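Long-range contacts in sulfate transporter 4.1, chloroplastic (Arabidopsis thaliana, PDB 7LHV), which cotransports sulfate with protons across a membrane as a secondary active symporter of the SLC26A/SulP family and may take part in regulating sulfate assimilation: residues A215-V219 and S469-L473; I264-Q269 and A436-S440; S496-I501 and A540-I545. All blocks are in the same frame, centred on the assembly; numbering follows the deposited sequence.

Contact 1 of 3, residues A215-V219 and S469-L473; sequences ASAIV and STITL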
loop_
_atom_site.group_PDB
_atom_site.type_symbol
_atom_site.label_atom_id
_atom_site.label_comp_id
_atom_site.label_asym_id
_atom_site.label_seq_id
_atom_site.Cartn_x
_atom_site.Cartn_y
_atom_site.Cartn_z
ATOM N N ALA A 215 -4.101 -11.223 -20.316
ATOM C CA ALA A 215 -2.739 -11.368 -20.818
ATOM C C ALA A 215 -2.211 -12.775 -20.573
ATOM O O ALA A 215 -1.537 -13.353 -21.434
ATOM C CB ALA A 215 -1.829 -10.329 -20.171
ATOM N N SER A 216 -2.512 -13.346 -19.404
ATOM C CA SER A 216 -2.098 -14.713 -19.121
ATOM C C SER A 216 -2.747 -15.697 -20.084
ATOM O O SER A 216 -2.115 -16.668 -20.502
ATOM C CB SER A 216 -2.434 -15.076 -17.677
ATOM O OG SER A 216 -1.615 -14.361 -16.771
ATOM N N ALA A 217 -4.014 -15.473 -20.434
ATOM C CA ALA A 217 -4.686 -16.355 -21.382
ATOM C C ALA A 217 -4.031 -16.293 -22.754
ATOM O O ALA A 217 -3.833 -17.328 -23.406
ATOM C CB ALA A 217 -6.164 -15.991 -21.479
ATOM N N ILE A 218 -3.688 -15.088 -23.212
ATOM C CA ILE A 218 -3.008 -14.967 -24.501
ATOM C C ILE A 218 -1.647 -15.657 -24.456
ATOM O O ILE A 218 -1.252 -16.348 -25.404
ATOM C CB ILE A 218 -2.887 -13.489 -24.914
ATOM C CG1 ILE A 218 -4.263 -12.923 -25.250
ATOM C CG2 ILE A 218 -1.966 -13.343 -26.108
ATOM C CD1 ILE A 218 -4.262 -11.437 -25.489
ATOM N N VAL A 219 -0.914 -15.483 -23.355
ATOM C CA VAL A 219 0.388 -16.132 -23.214
ATOM C C VAL A 219 0.237 -17.648 -23.222
ATOM O O VAL A 219 1.035 -18.361 -23.840
ATOM C CB VAL A 219 1.094 -15.636 -21.938
ATOM C CG1 VAL A 219 2.250 -16.551 -21.577
ATOM C CG2 VAL A 219 1.588 -14.217 -22.132
ATOM N N SER A 469 -2.665 -5.321 -18.775
ATOM C CA SER A 469 -2.659 -6.318 -19.836
ATOM C C SER A 469 -1.428 -6.176 -20.720
ATOM O O SER A 469 -0.748 -7.165 -21.018
ATOM C CB SER A 469 -3.934 -6.197 -20.669
ATOM O OG SER A 469 -3.880 -7.042 -21.802
ATOM N N THR A 470 -1.112 -4.947 -21.136
ATOM C CA THR A 470 0.030 -4.737 -22.021
ATOM C C THR A 470 1.340 -5.102 -21.338
ATOM O O THR A 470 2.206 -5.747 -21.942
ATOM C CB THR A 470 0.059 -3.286 -22.496
ATOM O OG1 THR A 470 -1.092 -3.025 -23.310
ATOM C CG2 THR A 470 1.311 -3.015 -23.306
ATOM N N ILE A 471 1.503 -4.708 -20.075
ATOM C CA ILE A 471 2.756 -4.983 -19.383
ATOM C C ILE A 471 2.914 -6.476 -19.129
ATOM O O ILE A 471 4.005 -7.031 -19.296
ATOM C CB ILE A 471 2.837 -4.160 -18.086
ATOM C CG1 ILE A 471 3.222 -2.719 -18.416
ATOM C CG2 ILE A 471 3.839 -4.764 -17.122
ATOM C CD1 ILE A 471 3.262 -1.812 -17.224
ATOM N N THR A 472 1.834 -7.160 -18.740
ATOM C CA THR A 472 1.923 -8.604 -18.561
ATOM C C THR A 472 2.182 -9.314 -19.883
ATOM O O THR A 472 2.878 -10.335 -19.910
ATOM C CB THR A 472 0.646 -9.130 -17.909
ATOM O OG1 THR A 472 0.371 -8.377 -16.723
ATOM C CG2 THR A 472 0.793 -10.591 -17.544
ATOM N N LEU A 473 1.648 -8.790 -20.984
ATOM C CA LEU A 473 1.865 -9.409 -22.284
ATOM C C LEU A 473 3.316 -9.271 -22.727
ATOM O O LEU A 473 3.948 -10.255 -23.133
ATOM C CB LEU A 473 0.927 -8.778 -23.311
ATOM C CG LEU A 473 0.421 -9.659 -24.447
ATOM C CD1 LEU A 473 -0.475 -10.752 -23.909
ATOM C CD2 LEU A 473 -0.305 -8.819 -25.482
#
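This is a helix-helix packing contact inside the membrane domain, between helix 206-229 and the C-terminal end of helix 459-474. The two short axes approach to 9.1 Å with their N-to-C directions 32° apart (signed crossing angle -32°), so the helices run roughly parallel. Their backbones come nearest at Ala215 and Ser469, whose CA atoms lie 5.1 Å apart. The small side chain of Ala215 makes that possible: its CB points toward the partner helix and sits 3.4 Å from Ser469 O and 3.6 Å from Thr472 CB. The contact is thus a small-residue crossing of two roughly parallel helices in the SLC26 transmembrane domain, joining parts of the chain with 249 residues between them. One turn on from Ser469, Leu473 leaves its backbone sideways and folds CD1 into an apolar patch, 4.0 Å from Ala215 CB, 3.7 Å from Ile218 CG2 and 4.4 Å from Val219 CG2; Leu473 CD1 also makes a van der Waals approach of 3.7 Å to the backbone at Ala215 O. No hydrogen bond joins the segments. Thr472 keeps its methyl-bearing side on this face while Thr472 OG1 hydrogen-bonds back to Thr468 O of its own helix. Ile239, at the start of helix 239-249, packs on both Val219 and Leu473.

Contact 2 of 3, residues I264-Q269 and A436-S440; sequences ILVILQ and AIVIS
Build both segments as regular alpha-helix (phi/psi near -64/-42), the first on helix 255-277, the second on helix 431-443. Set their axes 9.1 Å apart at a signed crossing angle of -41°, with the CA atoms of Leu265 and Ala436 at 5.1 Å. Ala436, Ile439 (m, t) and Ser440 (chi1 t) point toward the first helix, Ile437 (m, t) away. Ile264 (m, t) points toward the partner, its CG2 3.6 Å from Ala436 CB. Leu265 (t, p) leaves its backbone sideways and fits where Ala436 and Ser440, one turn apart, keep the face low: CD1 lies 3.8 Å from Ser440 CB, CD2 3.6 Å from Ile439 CG2. Leu268 (chi1 -97°, between wells; chi2 p) brings CD2 to 3.8 Å from Ile437 CG1 and CB to 4.0 Å from Ser440 OG. Gln269 (m, t) touches marginally, CG 4.5 Å from Ser440 OG. This joins two membrane-domain helices without a hydrogen bond between the segments; it rests on van der Waals packing of aliphatic side chains, with Leu265 CD1 3.6 Å from Ala436 O.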
loop_
_atom_site.group_PDB
_atom_site.type_symbol
_atom_site.label_atom_id
_atom_site.label_comp_id
_atom_site.label_asym_id
_atom_site.label_seq_id
_atom_site.Cartn_x
_atom_site.Cartn_y
_atom_site.Cartn_z
ATOM N N ILE A 264 -9.717 -30.253 -33.940
ATOM C CA ILE A 264 -10.176 -30.516 -32.580
ATOM C C ILE A 264 -10.625 -29.225 -31.909
ATOM O O ILE A 264 -11.664 -29.186 -31.241
ATOM C CB ILE A 264 -9.079 -31.234 -31.771
ATOM C CG1 ILE A 264 -8.917 -32.671 -32.263
ATOM C CG2 ILE A 264 -9.417 -31.226 -30.293
ATOM C CD1 ILE A 264 -7.733 -33.389 -31.666
ATOM N N LEU A 265 -9.857 -28.146 -32.081
ATOM C CA LEU A 265 -10.227 -26.868 -31.484
ATOM C C LEU A 265 -11.534 -26.343 -32.063
ATOM O O LEU A 265 -12.378 -25.813 -31.331
ATOM C CB LEU A 265 -9.102 -25.856 -31.684
ATOM C CG LEU A 265 -9.309 -24.463 -31.094
ATOM C CD1 LEU A 265 -9.481 -24.543 -29.591
ATOM C CD2 LEU A 265 -8.138 -23.572 -31.454
ATOM N N VAL A 266 -11.721 -26.481 -33.379
ATOM C CA VAL A 266 -12.963 -26.031 -34.004
ATOM C C VAL A 266 -14.147 -26.816 -33.458
ATOM O O VAL A 266 -15.193 -26.239 -33.130
ATOM C CB VAL A 266 -12.860 -26.151 -35.536
ATOM C CG1 VAL A 266 -14.242 -26.170 -36.164
ATOM C CG2 VAL A 266 -12.033 -25.010 -36.099
ATOM N N ILE A 267 -14.006 -28.138 -33.345
ATOM C CA ILE A 267 -15.095 -28.959 -32.823
ATOM C C ILE A 267 -15.408 -28.578 -31.383
ATOM O O ILE A 267 -16.577 -28.454 -30.997
ATOM C CB ILE A 267 -14.748 -30.453 -32.952
ATOM C CG1 ILE A 267 -14.729 -30.870 -34.423
ATOM C CG2 ILE A 267 -15.736 -31.300 -32.168
ATOM C CD1 ILE A 267 -16.064 -30.737 -35.113
ATOM N N LEU A 268 -14.371 -28.381 -30.564
ATOM C CA LEU A 268 -14.583 -28.022 -29.166
ATOM C C LEU A 268 -15.295 -26.682 -29.041
ATOM O O LEU A 268 -16.230 -26.540 -28.245
ATOM C CB LEU A 268 -13.247 -27.983 -28.427
ATOM C CG LEU A 268 -12.837 -29.222 -27.631
ATOM C CD1 LEU A 268 -12.901 -30.467 -28.494
ATOM C CD2 LEU A 268 -11.445 -29.039 -27.060
ATOM N N GLN A 269 -14.869 -25.686 -29.821
ATOM C CA GLN A 269 -15.491 -24.371 -29.731
ATOM C C GLN A 269 -16.924 -24.397 -30.248
ATOM O O GLN A 269 -17.803 -23.734 -29.686
ATOM C CB GLN A 269 -14.652 -23.342 -30.486
ATOM C CG GLN A 269 -13.556 -22.722 -29.633
ATOM C CD GLN A 269 -12.816 -21.612 -30.347
ATOM O OE1 GLN A 269 -12.943 -21.444 -31.560
ATOM N NE2 GLN A 269 -12.037 -20.844 -29.595
ATOM N N ALA A 436 -5.119 -28.362 -27.847
ATOM C CA ALA A 436 -6.383 -27.784 -28.284
ATOM C C ALA A 436 -7.339 -27.607 -27.114
ATOM O O ALA A 436 -8.076 -26.619 -27.049
ATOM C CB ALA A 436 -7.017 -28.657 -29.365
ATOM N N ILE A 437 -7.342 -28.558 -26.179
ATOM C CA ILE A 437 -8.195 -28.430 -24.999
ATOM C C ILE A 437 -7.781 -27.222 -24.167
ATOM O O ILE A 437 -8.631 -26.457 -23.698
ATOM C CB ILE A 437 -8.166 -29.727 -24.171
ATOM C CG1 ILE A 437 -8.933 -30.831 -24.893
ATOM C CG2 ILE A 437 -8.763 -29.493 -22.802
ATOM C CD1 ILE A 437 -8.760 -32.184 -24.268
ATOM N N VAL A 438 -6.475 -27.028 -23.970
ATOM C CA VAL A 438 -6.006 -25.869 -23.209
ATOM C C VAL A 438 -6.370 -24.573 -23.924
ATOM O O VAL A 438 -6.793 -23.594 -23.293
ATOM C CB VAL A 438 -4.491 -25.960 -22.954
ATOM C CG1 VAL A 438 -4.005 -24.716 -22.237
ATOM C CG2 VAL A 438 -4.170 -27.175 -22.133
ATOM N N ILE A 439 -6.196 -24.537 -25.246
ATOM C CA ILE A 439 -6.517 -23.332 -26.006
ATOM C C ILE A 439 -8.002 -23.012 -25.897
ATOM O O ILE A 439 -8.391 -21.854 -25.708
ATOM C CB ILE A 439 -6.078 -23.492 -27.471
ATOM C CG1 ILE A 439 -4.557 -23.463 -27.577
ATOM C CG2 ILE A 439 -6.679 -22.400 -28.329
ATOM C CD1 ILE A 439 -4.046 -23.809 -28.950
ATOM N N SER A 440 -8.855 -24.032 -26.010
ATOM C CA SER A 440 -10.291 -23.820 -25.865
ATOM C C SER A 440 -10.642 -23.351 -24.460
ATOM O O SER A 440 -11.519 -22.498 -24.283
ATOM C CB SER A 440 -11.044 -25.104 -26.207
ATOM O OG SER A 440 -12.426 -24.976 -25.925
#

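Contact 3 of 3, residues S496-I501 and A540-I545; sequences SANPHI and ANISYI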
loop_
_atom_site.group_PDB
_atom_site.type_symbol
_atom_site.label_atom_id
_atom_site.label_comp_id
_atom_site.label_asym_id
_atom_site.label_seq_id
_atom_site.Cartn_x
_atom_site.Cartn_y
_atom_site.Cartn_z
ATOM N N SER A 496 -7.340 7.746 -0.167
ATOM C CA SER A 496 -7.267 7.982 1.272
ATOM C C SER A 496 -6.729 9.373 1.580
ATOM O O SER A 496 -7.162 10.013 2.542
ATOM C CB SER A 496 -6.402 6.915 1.940
ATOM O OG SER A 496 -7.006 5.638 1.849
ATOM N N ALA A 497 -5.793 9.859 0.771
ATOM C CA ALA A 497 -5.090 11.105 1.034
ATOM C C ALA A 497 -5.819 12.338 0.523
ATOM O O ALA A 497 -5.313 13.450 0.702
ATOM C CB ALA A 497 -3.690 11.053 0.417
ATOM N N ASN A 498 -6.980 12.189 -0.107
ATOM C CA ASN A 498 -7.751 13.325 -0.614
ATOM C C ASN A 498 -9.197 13.214 -0.151
ATOM O O ASN A 498 -10.103 12.977 -0.957
ATOM C CB ASN A 498 -7.672 13.401 -2.139
ATOM C CG ASN A 498 -6.277 13.706 -2.633
ATOM O OD1 ASN A 498 -5.537 14.465 -2.013
ATOM N ND2 ASN A 498 -5.911 13.115 -3.762
ATOM N N PRO A 499 -9.450 13.392 1.142
ATOM C CA PRO A 499 -10.827 13.337 1.634
ATOM C C PRO A 499 -11.627 14.548 1.182
ATOM O O PRO A 499 -11.088 15.613 0.877
ATOM C CB PRO A 499 -10.660 13.321 3.153
ATOM C CG PRO A 499 -9.392 14.043 3.379
ATOM C CD PRO A 499 -8.498 13.679 2.229
ATOM N N HIS A 500 -12.942 14.365 1.139
ATOM C CA HIS A 500 -13.840 15.438 0.742
ATOM C C HIS A 500 -14.119 16.343 1.932
ATOM O O HIS A 500 -14.461 15.869 3.019
ATOM C CB HIS A 500 -15.144 14.870 0.188
ATOM C CG HIS A 500 -16.048 15.903 -0.406
ATOM N ND1 HIS A 500 -17.242 16.272 0.175
ATOM C CD2 HIS A 500 -15.932 16.646 -1.533
ATOM C CE1 HIS A 500 -17.823 17.197 -0.567
ATOM N NE2 HIS A 500 -17.051 17.443 -1.609
ATOM N N ILE A 501 -13.963 17.647 1.727
ATOM C CA ILE A 501 -14.212 18.652 2.751
ATOM C C ILE A 501 -15.227 19.642 2.197
ATOM O O ILE A 501 -15.041 20.177 1.100
ATOM C CB ILE A 501 -12.914 19.361 3.171
ATOM C CG1 ILE A 501 -12.071 18.439 4.051
ATOM C CG2 ILE A 501 -13.220 20.658 3.885
ATOM C CD1 ILE A 501 -10.717 18.996 4.394
ATOM N N ALA A 540 -3.362 9.064 7.507
ATOM C CA ALA A 540 -3.209 9.107 6.056
ATOM C C ALA A 540 -3.711 10.423 5.474
ATOM O O ALA A 540 -3.069 10.996 4.587
ATOM C CB ALA A 540 -3.933 7.928 5.411
ATOM N N ASN A 541 -4.851 10.920 5.947
ATOM C CA ASN A 541 -5.462 12.108 5.365
ATOM C C ASN A 541 -5.265 13.358 6.211
ATOM O O ASN A 541 -5.917 14.372 5.952
ATOM C CB ASN A 541 -6.954 11.877 5.122
ATOM C CG ASN A 541 -7.678 11.377 6.351
ATOM O OD1 ASN A 541 -7.176 11.474 7.466
ATOM N ND2 ASN A 541 -8.871 10.836 6.151
ATOM N N ILE A 542 -4.393 13.312 7.218
ATOM C CA ILE A 542 -4.229 14.469 8.089
ATOM C C ILE A 542 -3.502 15.605 7.377
ATOM O O ILE A 542 -3.759 16.782 7.657
ATOM C CB ILE A 542 -3.525 14.065 9.395
ATOM C CG1 ILE A 542 -3.656 15.182 10.423
ATOM C CG2 ILE A 542 -2.067 13.725 9.148
ATOM C CD1 ILE A 542 -5.065 15.695 10.576
ATOM N N SER A 543 -2.588 15.288 6.456
ATOM C CA SER A 543 -1.858 16.340 5.753
ATOM C C SER A 543 -2.778 17.151 4.850
ATOM O O SER A 543 -2.691 18.386 4.814
ATOM C CB SER A 543 -0.716 15.727 4.945
ATOM O OG SER A 543 0.184 15.037 5.792
ATOM N N TYR A 544 -3.663 16.479 4.113
ATOM C CA TYR A 544 -4.598 17.192 3.249
ATOM C C TYR A 544 -5.530 18.077 4.065
ATOM O O TYR A 544 -5.820 19.213 3.673
ATOM C CB TYR A 544 -5.399 16.198 2.411
ATOM C CG TYR A 544 -6.399 16.837 1.475
ATOM C CD1 TYR A 544 -6.026 17.267 0.212
ATOM C CD2 TYR A 544 -7.722 17.008 1.856
ATOM C CE1 TYR A 544 -6.939 17.849 -0.643
ATOM C CE2 TYR A 544 -8.641 17.586 1.010
ATOM C CZ TYR A 544 -8.246 18.006 -0.236
ATOM O OH TYR A 544 -9.167 18.584 -1.078
ATOM N N ILE A 545 -6.012 17.571 5.200
ATOM C CA ILE A 545 -6.896 18.362 6.047
ATOM C C ILE A 545 -6.152 19.563 6.614
ATOM O O ILE A 545 -6.700 20.670 6.696
ATOM C CB ILE A 545 -7.501 17.482 7.153
ATOM C CG1 ILE A 545 -8.403 16.416 6.534
ATOM C CG2 ILE A 545 -8.284 18.323 8.139
ATOM C CD1 ILE A 545 -8.677 15.250 7.437
#
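The chain leaves helix 477-496 at Ser496, turns through Ala497 and Asn498 and extends from Pro499 into strand 501-504; residues 540-545 pass through Asn541, the N-cap position, into helix 542-560. This is the entry to the STAS domain: the connection from the last membrane helix packs against the start of the helix that follows strand 527-533. The CA atoms of Ala497 and Asn541 lie 4.5 Å apart, close enough for Ser496 O to reach 3.2 Å from Asn541 CB. Asn541 makes no side-chain cap; its ND2 and OD1 hydrogen-bond to Pro536 O and Tyr538 N, and Tyr544 OH is hydrogen-bonded to Arg548 NH1. Val492 of the second subunit packs on Ser496 and Ala540. Tyr544 (chi1 t) has Asn498 CA over one ring face, Ala497 O 3.2 Å from its CB and Pro499 O 3.1 Å from its CE2. Ile501 CD1 and Pro499 CG each come to 4.1 Å from Ile545 CG1, forming an apolar cluster. Pro499 CD lies 3.4 Å from Tyr544 CD2.

In the fold
Contacts 1 and 2 both tie helices of the membrane domain; contact 2 is nested along the chain within the loop that contact 1 closes. Their centres are 20 Å apart and their nearest atoms about 7 Å, without touching, yet helix 206-229 links them: it supplies residues 215-219 to contact 1, and its Phe228 packs on Ala436 and Ile439 of contact 2. Contact 3 follows in series at the STAS junction, its centre 35 Å from that of contact 1 and 52 Å from that of contact 2. Bound lipids lie near two of the three: S1P is about 7 Å from the Thr472 side chain, while LBN and S1P are about 5 and 6 Å from that of Asn498.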